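PDB 6PCO: MarR-family transcriptional regulator from Bordetella bronchiseptica, which probably acts as a DNA-binding transcription factor controlling biofilm formation, with its DNA binding regulated by 6-hydroxynicotinic acid. Local coordinates for residues C96-V101 with A110-V115; I74-L79 with K120-L125; V67-Q72 with Q161-G166. All coordinates share one frame; numbering follows the deposited sequence.

Contact 1 (C96-V101 with A110-V115); sequences CSLVDV and ATVRGV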
loop_
_atom_site.group_PDB
_atom_site.type_symbol
_atom_site.label_atom_id
_atom_site.label_comp_id
_atom_site.label_asym_id
_atom_site.label_seq_id
_atom_site.Cartn_x
_atom_site.Cartn_y
_atom_site.Cartn_z
ATOM N N CYS A 96 -9.974 -18.156 -12.882
ATOM C CA CYS A 96 -9.809 -16.724 -13.117
ATOM C C CYS A 96 -8.697 -16.471 -14.136
ATOM O O CYS A 96 -7.688 -17.170 -14.138
ATOM C CB CYS A 96 -9.420 -16.000 -11.841
ATOM S SG CYS A 96 -10.728 -15.988 -10.594
ATOM N N SER A 97 -8.926 -15.484 -15.006
ATOM C CA SER A 97 -7.877 -14.847 -15.804
ATOM C C SER A 97 -7.109 -13.852 -14.917
ATOM O O SER A 97 -7.551 -13.487 -13.809
ATOM C CB SER A 97 -8.464 -14.159 -17.017
ATOM O OG SER A 97 -9.310 -13.079 -16.626
ATOM N N LEU A 98 -5.958 -13.406 -15.422
ATOM C CA LEU A 98 -5.137 -12.401 -14.776
ATOM C C LEU A 98 -6.006 -11.182 -14.440
ATOM O O LEU A 98 -6.001 -10.736 -13.294
ATOM C CB LEU A 98 -3.969 -12.046 -15.705
ATOM C CG LEU A 98 -3.060 -10.895 -15.271
ATOM C CD1 LEU A 98 -2.035 -11.354 -14.244
ATOM C CD2 LEU A 98 -2.353 -10.300 -16.479
ATOM N N VAL A 99 -6.775 -10.667 -15.412
ATOM C CA VAL A 99 -7.587 -9.460 -15.158
ATOM C C VAL A 99 -8.706 -9.811 -14.161
ATOM O O VAL A 99 -9.018 -9.000 -13.315
ATOM C CB VAL A 99 -8.130 -8.784 -16.438
ATOM C CG1 VAL A 99 -7.030 -8.558 -17.470
ATOM C CG2 VAL A 99 -9.309 -9.519 -17.057
ATOM N N ASP A 100 -9.275 -11.021 -14.238
ATOM C CA ASP A 100 -10.254 -11.477 -13.243
ATOM C C ASP A 100 -9.696 -11.272 -11.831
ATOM O O ASP A 100 -10.411 -10.777 -10.924
ATOM C CB ASP A 100 -10.632 -12.955 -13.401
ATOM C CG ASP A 100 -11.565 -13.263 -14.561
ATOM O OD1 ASP A 100 -12.440 -12.422 -14.846
ATOM O OD2 ASP A 100 -11.407 -14.349 -15.169
ATOM N N VAL A 101 -8.423 -11.651 -11.645
ATOM C CA VAL A 101 -7.770 -11.524 -10.336
ATOM C C VAL A 101 -7.523 -10.047 -10.010
ATOM O O VAL A 101 -7.714 -9.620 -8.879
ATOM C CB VAL A 101 -6.470 -12.338 -10.246
ATOM C CG1 VAL A 101 -5.787 -12.111 -8.905
ATOM C CG2 VAL A 101 -6.722 -13.824 -10.465
ATOM N N ALA A 110 0.920 -5.897 -12.362
ATOM C CA ALA A 110 2.338 -6.247 -12.170
ATOM C C ALA A 110 2.487 -7.091 -10.890
ATOM O O ALA A 110 3.121 -8.159 -10.900
ATOM C CB ALA A 110 3.210 -5.003 -12.150
ATOM N N THR A 111 1.890 -6.619 -9.790
ATOM C CA THR A 111 1.881 -7.368 -8.541
ATOM C C THR A 111 1.225 -8.746 -8.762
ATOM O O THR A 111 1.737 -9.768 -8.258
ATOM C CB THR A 111 1.198 -6.570 -7.420
ATOM O OG1 THR A 111 1.762 -5.259 -7.344
ATOM C CG2 THR A 111 1.297 -7.253 -6.071
ATOM N N VAL A 112 0.115 -8.796 -9.518
ATOM C CA VAL A 112 -0.606 -10.078 -9.739
ATOM C C VAL A 112 0.303 -11.070 -10.483
ATOM O O VAL A 112 0.447 -12.186 -10.031
ATOM C CB VAL A 112 -1.966 -9.905 -10.448
ATOM C CG1 VAL A 112 -2.573 -11.240 -10.840
ATOM C CG2 VAL A 112 -2.960 -9.137 -9.595
ATOM N N ARG A 113 0.914 -10.676 -11.607
ATOM C CA ARG A 113 1.712 -11.641 -12.402
ATOM C C ARG A 113 2.840 -12.184 -11.518
ATOM O O ARG A 113 3.231 -13.364 -11.602
ATOM C CB ARG A 113 2.253 -11.019 -13.694
ATOM C CG ARG A 113 3.283 -9.927 -13.464
ATOM C CD ARG A 113 3.805 -9.234 -14.710
ATOM N NE ARG A 113 4.741 -8.185 -14.324
ATOM C CZ ARG A 113 5.901 -8.405 -13.697
ATOM N NH1 ARG A 113 6.333 -9.650 -13.469
ATOM N NH2 ARG A 113 6.604 -7.374 -13.267
ATOM N N GLY A 114 3.360 -11.311 -10.653
ATOM C CA GLY A 114 4.434 -11.674 -9.777
ATOM C C GLY A 114 3.979 -12.699 -8.762
ATOM O O GLY A 114 4.629 -13.719 -8.567
ATOM N N VAL A 115 2.829 -12.422 -8.130
ATOM C CA VAL A 115 2.183 -13.387 -7.237
ATOM C C VAL A 115 1.966 -14.719 -7.964
ATOM O O VAL A 115 2.323 -15.779 -7.457
ATOM C CB VAL A 115 0.849 -12.864 -6.695
ATOM C CG1 VAL A 115 0.054 -14.003 -6.081
ATOM C CG2 VAL A 115 1.052 -11.718 -5.705
#
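A single methyl, CG1 of Val-112, meets both Leu-98 and Val-101, and no hydrogen bond joins the two segments. They belong to helices 98-105 and 109-121, which form the helix-turn-helix of the winged-helix fold of MarR regulators. In this family the second of these helices is the one expected to read DNA. Leu-98 turns CG away from its own backbone N (chi1 174°), and its CD1 then reaches Val-112 CG1. The same CD1 lies beside the start of the next residue, 4.0 Å from Arg-113 N. The guanidinium of Arg-113 leads away from the contact. Val-101 comes from one turn further along its helix and sets CG1 3.9 Å from Val-112 CG1. Both valines are buried, while Leu-98 lies nearer the surface. Behind them, Val-101 also packs on Val-86 of helix 81-93, so three helices converge here. Helix 98-105 starts with a capping box made by Ser-97 and Asp-100. Asp-100 N donates to Ser-97 OG over 3.2 Å. In return, Ser-97 N donates to Asp-100 OD2 at 2.7 Å, meeting that oxygen from its anti side, 21° out of the carboxylate plane.

Contact 2 (I74-L79 with K120-L125); sequences IPDSKL and KARKLL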
loop_
_atom_site.group_PDB
_atom_site.type_symbol
_atom_site.label_atom_id
_atom_site.label_comp_id
_atom_site.label_asym_id
_atom_site.label_seq_id
_atom_site.Cartn_x
_atom_site.Cartn_y
_atom_site.Cartn_z
ATOM N N ILE A 74 1.438 -14.410 10.441
ATOM C CA ILE A 74 1.228 -15.509 9.482
ATOM C C ILE A 74 2.276 -16.600 9.727
ATOM O O ILE A 74 3.463 -16.301 9.770
ATOM C CB ILE A 74 1.218 -15.016 8.016
ATOM C CG1 ILE A 74 0.500 -16.018 7.110
ATOM C CG2 ILE A 74 2.610 -14.679 7.486
ATOM C CD1 ILE A 74 -1.008 -15.931 7.191
ATOM N N PRO A 75 1.870 -17.878 9.929
ATOM C CA PRO A 75 2.809 -18.990 10.135
ATOM C C PRO A 75 3.785 -19.235 8.970
ATOM O O PRO A 75 5.005 -19.224 9.167
ATOM C CB PRO A 75 1.913 -20.235 10.277
ATOM C CG PRO A 75 0.543 -19.701 10.642
ATOM C CD PRO A 75 0.469 -18.317 10.033
ATOM N N ASP A 76 3.223 -19.454 7.771
ATOM C CA ASP A 76 3.978 -19.605 6.531
ATOM C C ASP A 76 4.637 -18.269 6.173
ATOM O O ASP A 76 3.978 -17.343 5.689
ATOM C CB ASP A 76 3.098 -20.074 5.372
ATOM C CG ASP A 76 3.877 -20.275 4.082
ATOM O OD1 ASP A 76 4.983 -19.713 3.961
ATOM O OD2 ASP A 76 3.384 -21.001 3.213
ATOM N N SER A 77 5.954 -18.201 6.383
ATOM C CA SER A 77 6.711 -16.962 6.274
ATOM C C SER A 77 7.023 -16.624 4.804
ATOM O O SER A 77 7.389 -15.490 4.512
ATOM C CB SER A 77 7.953 -17.038 7.130
ATOM O OG SER A 77 7.617 -17.411 8.465
ATOM N N LYS A 78 6.862 -17.597 3.891
ATOM C CA LYS A 78 7.096 -17.401 2.444
ATOM C C LYS A 78 5.952 -16.586 1.824
ATOM O O LYS A 78 6.147 -15.902 0.805
ATOM C CB LYS A 78 7.216 -18.741 1.712
ATOM C CG LYS A 78 8.568 -19.431 1.817
ATOM C CD LYS A 78 8.538 -20.870 1.342
ATOM C CE LYS A 78 9.860 -21.370 0.794
ATOM N NZ LYS A 78 9.778 -22.783 0.342
ATOM N N LEU A 79 4.777 -16.656 2.469
ATOM C CA LEU A 79 3.522 -16.138 1.953
ATOM C C LEU A 79 3.405 -14.636 2.234
ATOM O O LEU A 79 3.503 -14.229 3.362
ATOM C CB LEU A 79 2.390 -16.905 2.639
ATOM C CG LEU A 79 1.033 -16.861 1.941
ATOM C CD1 LEU A 79 1.060 -17.646 0.630
ATOM C CD2 LEU A 79 -0.059 -17.391 2.864
ATOM N N LYS A 120 2.775 -20.293 -8.658
ATOM C CA LYS A 120 3.046 -21.384 -9.633
ATOM C C LYS A 120 4.245 -22.231 -9.156
ATOM O O LYS A 120 4.208 -23.452 -9.187
ATOM C CB LYS A 120 3.264 -20.849 -11.054
ATOM N N ALA A 121 5.297 -21.574 -8.667
ATOM C CA ALA A 121 6.537 -22.262 -8.263
ATOM C C ALA A 121 6.272 -23.218 -7.086
ATOM O O ALA A 121 6.688 -24.356 -7.102
ATOM C CB ALA A 121 7.616 -21.246 -7.945
ATOM N N ARG A 122 5.537 -22.763 -6.075
ATOM C CA ARG A 122 5.248 -23.590 -4.916
ATOM C C ARG A 122 4.093 -24.562 -5.215
ATOM O O ARG A 122 3.599 -25.204 -4.298
ATOM C CB ARG A 122 4.925 -22.700 -3.712
ATOM C CG ARG A 122 6.061 -21.784 -3.274
ATOM C CD ARG A 122 5.725 -20.917 -2.060
ATOM N NE ARG A 122 5.369 -21.742 -0.910
ATOM C CZ ARG A 122 4.696 -21.336 0.155
ATOM N NH1 ARG A 122 4.484 -20.047 0.374
ATOM N NH2 ARG A 122 4.237 -22.233 1.003
ATOM N N LYS A 123 3.651 -24.659 -6.478
ATOM C CA LYS A 123 2.582 -25.591 -6.899
ATOM C C LYS A 123 1.252 -25.329 -6.167
ATOM O O LYS A 123 0.433 -26.235 -6.064
ATOM C CB LYS A 123 3.005 -27.034 -6.624
ATOM C CG LYS A 123 4.170 -27.537 -7.462
ATOM C CD LYS A 123 3.750 -28.181 -8.768
ATOM C CE LYS A 123 4.777 -29.166 -9.288
ATOM N NZ LYS A 123 6.060 -28.495 -9.609
ATOM N N LEU A 124 1.025 -24.091 -5.699
ATOM C CA LEU A 124 -0.186 -23.719 -4.966
ATOM C C LEU A 124 -1.312 -23.288 -5.923
ATOM O O LEU A 124 -2.485 -23.238 -5.524
ATOM C CB LEU A 124 0.148 -22.588 -3.999
ATOM C CG LEU A 124 1.144 -22.933 -2.893
ATOM C CD1 LEU A 124 1.511 -21.668 -2.127
ATOM C CD2 LEU A 124 0.610 -24.002 -1.942
ATOM N N LEU A 125 -0.968 -22.960 -7.174
ATOM C CA LEU A 125 -1.977 -22.757 -8.218
ATOM C C LEU A 125 -1.467 -23.382 -9.517
ATOM O O LEU A 125 -0.272 -23.463 -9.718
ATOM C CB LEU A 125 -2.304 -21.266 -8.390
ATOM C CG LEU A 125 -1.137 -20.340 -8.734
ATOM C CD1 LEU A 125 -0.732 -20.456 -10.195
ATOM C CD2 LEU A 125 -1.493 -18.898 -8.420
#
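Asp-76 and Arg-122 carry the charged part of this contact, a salt bridge with its hydrogen bonds gathered on one carboxylate oxygen. Arg-122 NH2 donates to Asp-76 OD2 at 2.7 Å, with an N-H...O angle of 157°. The acceptor uses its syn lone pair and lies close to the guanidinium plane. Arg-122 NH1 adds a weak bond to Asp-76 OD2 at 3.2 Å. The carboxylate and guanidinium planes are 56° apart, so this is not the flat two-oxygen, two-nitrogen pairing. Arg-122 reaches its partner through a bend at chi3 (59°).

The other carboxylate oxygen serves the backbone. Asp-76 OD1 accepts from Lys-78 N at 2.8 Å, which makes an Asx turn, and the donor sits nearly in line with the CG-OD1 bond. A type I beta turn runs from Asp-76 to Leu-79. The acid therefore holds its own loop in shape while binding the arginine.

Arg-122 lies where helix 109-121 of the helix-turn-helix gives way to the first wing strand, 125-129. A Schellman motif with Lys-123 as its positive-phi residue ends that helix. The loop leading from helix 55-73 into helix 81-93 is tied to this turn, within the winged-helix fold.

Carbon atoms lie over both faces of the guanidinium. Lys-78 CD lies over one face, toward the outside of the group rather than its middle. Leu-124, from the arginine's own segment, places CD1 over the centre of the opposite face. Lys-78 CB also approaches Arg-122 NH1. The carbon chain of Lys-78 is extended, and its NZ stays 4.7 Å from Arg-122 NE, near a like charge but not in contact with it. Leu-79 brings CD1 to 4.2 Å from Arg-122 NH1, its side chain roughly perpendicular to the arginine chain.

Contact 3 (V67-Q72 with Q161-G166); sequences VAIFQQ and QSTFGG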
loop_
_atom_site.group_PDB
_atom_site.type_symbol
_atom_site.label_atom_id
_atom_site.label_comp_id
_atom_site.label_asym_id
_atom_site.label_seq_id
_atom_site.Cartn_x
_atom_site.Cartn_y
_atom_site.Cartn_z
ATOM N N VAL A 67 0.735 -4.606 7.300
ATOM C CA VAL A 67 1.613 -5.588 6.635
ATOM C C VAL A 67 2.603 -6.170 7.658
ATOM O O VAL A 67 2.856 -7.373 7.649
ATOM C CB VAL A 67 2.323 -5.002 5.398
ATOM C CG1 VAL A 67 3.471 -5.883 4.933
ATOM C CG2 VAL A 67 1.345 -4.783 4.251
ATOM N N ALA A 68 3.148 -5.325 8.539
ATOM C CA ALA A 68 3.968 -5.807 9.653
ATOM C C ALA A 68 3.168 -6.815 10.493
ATOM O O ALA A 68 3.661 -7.893 10.798
ATOM C CB ALA A 68 4.457 -4.652 10.496
ATOM N N ILE A 69 1.930 -6.458 10.861
ATOM C CA ILE A 69 1.120 -7.353 11.634
ATOM C C ILE A 69 0.972 -8.661 10.852
ATOM O O ILE A 69 1.112 -9.744 11.418
ATOM C CB ILE A 69 -0.241 -6.726 11.978
ATOM C CG1 ILE A 69 -0.108 -5.700 13.096
ATOM C CG2 ILE A 69 -1.270 -7.795 12.329
ATOM C CD1 ILE A 69 -1.260 -4.722 13.156
ATOM N N PHE A 70 0.652 -8.554 9.559
ATOM C CA PHE A 70 0.430 -9.742 8.714
ATOM C C PHE A 70 1.651 -10.667 8.812
ATOM O O PHE A 70 1.490 -11.857 9.014
ATOM C CB PHE A 70 0.143 -9.348 7.255
ATOM C CG PHE A 70 -0.084 -10.525 6.339
ATOM C CD1 PHE A 70 0.986 -11.210 5.779
ATOM C CD2 PHE A 70 -1.363 -10.988 6.082
ATOM C CE1 PHE A 70 0.782 -12.317 4.970
ATOM C CE2 PHE A 70 -1.565 -12.111 5.292
ATOM C CZ PHE A 70 -0.493 -12.772 4.734
ATOM N N GLN A 71 2.852 -10.083 8.661
ATOM C CA GLN A 71 4.140 -10.808 8.552
ATOM C C GLN A 71 4.517 -11.471 9.885
ATOM O O GLN A 71 5.036 -12.588 9.899
ATOM C CB GLN A 71 5.243 -9.850 8.102
ATOM C CG GLN A 71 5.149 -9.500 6.624
ATOM C CD GLN A 71 6.138 -8.447 6.188
ATOM O OE1 GLN A 71 6.355 -7.450 6.874
ATOM N NE2 GLN A 71 6.743 -8.668 5.031
ATOM N N GLN A 72 4.260 -10.760 10.987
ATOM C CA GLN A 72 4.506 -11.235 12.325
ATOM C C GLN A 72 3.596 -12.434 12.660
ATOM O O GLN A 72 4.066 -13.398 13.236
ATOM C CB GLN A 72 4.352 -10.082 13.319
ATOM C CG GLN A 72 5.489 -9.070 13.235
ATOM C CD GLN A 72 5.481 -8.110 14.399
ATOM O OE1 GLN A 72 5.424 -8.519 15.556
ATOM N NE2 GLN A 72 5.540 -6.819 14.104
ATOM N N GLN A 161 -8.107 -8.720 13.561
ATOM C CA GLN A 161 -8.317 -8.274 14.942
ATOM C C GLN A 161 -7.182 -7.344 15.383
ATOM O O GLN A 161 -7.443 -6.239 15.865
ATOM C CB GLN A 161 -8.432 -9.453 15.909
ATOM C CG GLN A 161 -9.719 -10.257 15.767
ATOM C CD GLN A 161 -10.949 -9.382 15.748
ATOM O OE1 GLN A 161 -11.207 -8.602 16.667
ATOM N NE2 GLN A 161 -11.709 -9.481 14.667
ATOM N N SER A 162 -5.933 -7.776 15.191
ATOM C CA SER A 162 -4.753 -6.966 15.553
ATOM C C SER A 162 -4.791 -5.618 14.831
ATOM O O SER A 162 -4.551 -4.591 15.451
ATOM C CB SER A 162 -3.474 -7.675 15.256
ATOM O OG SER A 162 -3.336 -8.815 16.082
ATOM N N THR A 163 -5.110 -5.644 13.532
ATOM C CA THR A 163 -5.102 -4.458 12.716
ATOM C C THR A 163 -6.101 -3.433 13.259
ATOM O O THR A 163 -5.777 -2.239 13.296
ATOM C CB THR A 163 -5.393 -4.786 11.248
ATOM O OG1 THR A 163 -4.365 -5.656 10.771
ATOM C CG2 THR A 163 -5.444 -3.543 10.386
ATOM N N PHE A 164 -7.306 -3.894 13.644
ATOM C CA PHE A 164 -8.334 -3.011 14.250
ATOM C C PHE A 164 -7.800 -2.469 15.575
ATOM O O PHE A 164 -8.165 -1.369 16.021
ATOM C CB PHE A 164 -9.662 -3.729 14.498
ATOM C CG PHE A 164 -10.574 -3.843 13.296
ATOM C CD1 PHE A 164 -10.898 -2.724 12.538
ATOM C CD2 PHE A 164 -11.109 -5.074 12.919
ATOM C CE1 PHE A 164 -11.727 -2.833 11.428
ATOM C CE2 PHE A 164 -11.925 -5.180 11.806
ATOM C CZ PHE A 164 -12.243 -4.055 11.067
ATOM N N GLY A 165 -6.927 -3.260 16.200
ATOM C CA GLY A 165 -6.245 -2.839 17.389
ATOM C C GLY A 165 -7.249 -2.464 18.455
ATOM O O GLY A 165 -8.040 -3.309 18.876
ATOM N N GLY A 166 -7.247 -1.182 18.828
ATOM C CA GLY A 166 -8.065 -0.662 19.920
ATOM C C GLY A 166 -9.260 0.142 19.438
ATOM O O GLY A 166 -9.877 0.805 20.222
#
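Ile-69 and Thr-163 mark the closest backbone approach, with their CA atoms 6.9 Å apart. Segment 67-72 is helical throughout and lies near the end of helix 55-73. Segment 161-166 holds the last turn of helix 143-164, and the chain leaves helical geometry at Gly-165, which has a positive phi of 57°. No hydrogen bond crosses between the two segments.

Ile-69 supplies both of the touching branches from the first helix. Its CG2 meets the CB of Ser-162 at 3.7 Å. Its longer branch, with CG1 beside the backbone N (chi1 -76°), carries CD1 to the next residue. Ile-69 CD1 lies 3.9 Å from Thr-163 CA and 4.0 Å from Thr-163 OG1. Ile-69 CG2 comes about as near to that oxygen, at 4.1 Å from Thr-163 OG1. The isoleucine thus spans two consecutive residues of the other helix, touching CB of Ser-162 and both the backbone and OG1 of Thr-163.

Thr-163 OG1 is hydrogen-bonded to Ile-159 O and to His-66 ND1. Arg-65 holds the helix end by bonding the carbonyl oxygens of Ser-162 and Thr-163, and Val-55 of the second subunit packs on Thr-163 and Phe-164. His-66 also lines the 1,4-butanediol pocket, with Val-85 and Thr-160, and the side chain of Thr-163 is about 5 Å from that ligand. Helix 55-73 packed on helix 143-164 next to the second subunit is characteristic of the dimerization region of the MarR fold, here beside the ligand pocket.

All three contacts are partly buried, and none is pure core or pure surface. Contacts 1 and 2 share helix 109-121, at its start and its end, with centres about 16 Å apart. Contact 1 lies within the helix-turn-helix and is wholly apolar across its segments. Contact 2 ties the end of that helix to a loop, and charge dominates there. Contact 3 is again apolar across its segments, but it joins helices next to the second subunit. Its centre is about 25 Å from that of contact 1, on the opposite side of the chain's centre. Contacts 2 and 3 touch where Leu-79 O packs on Phe-70 CE1 at 3.7 Å.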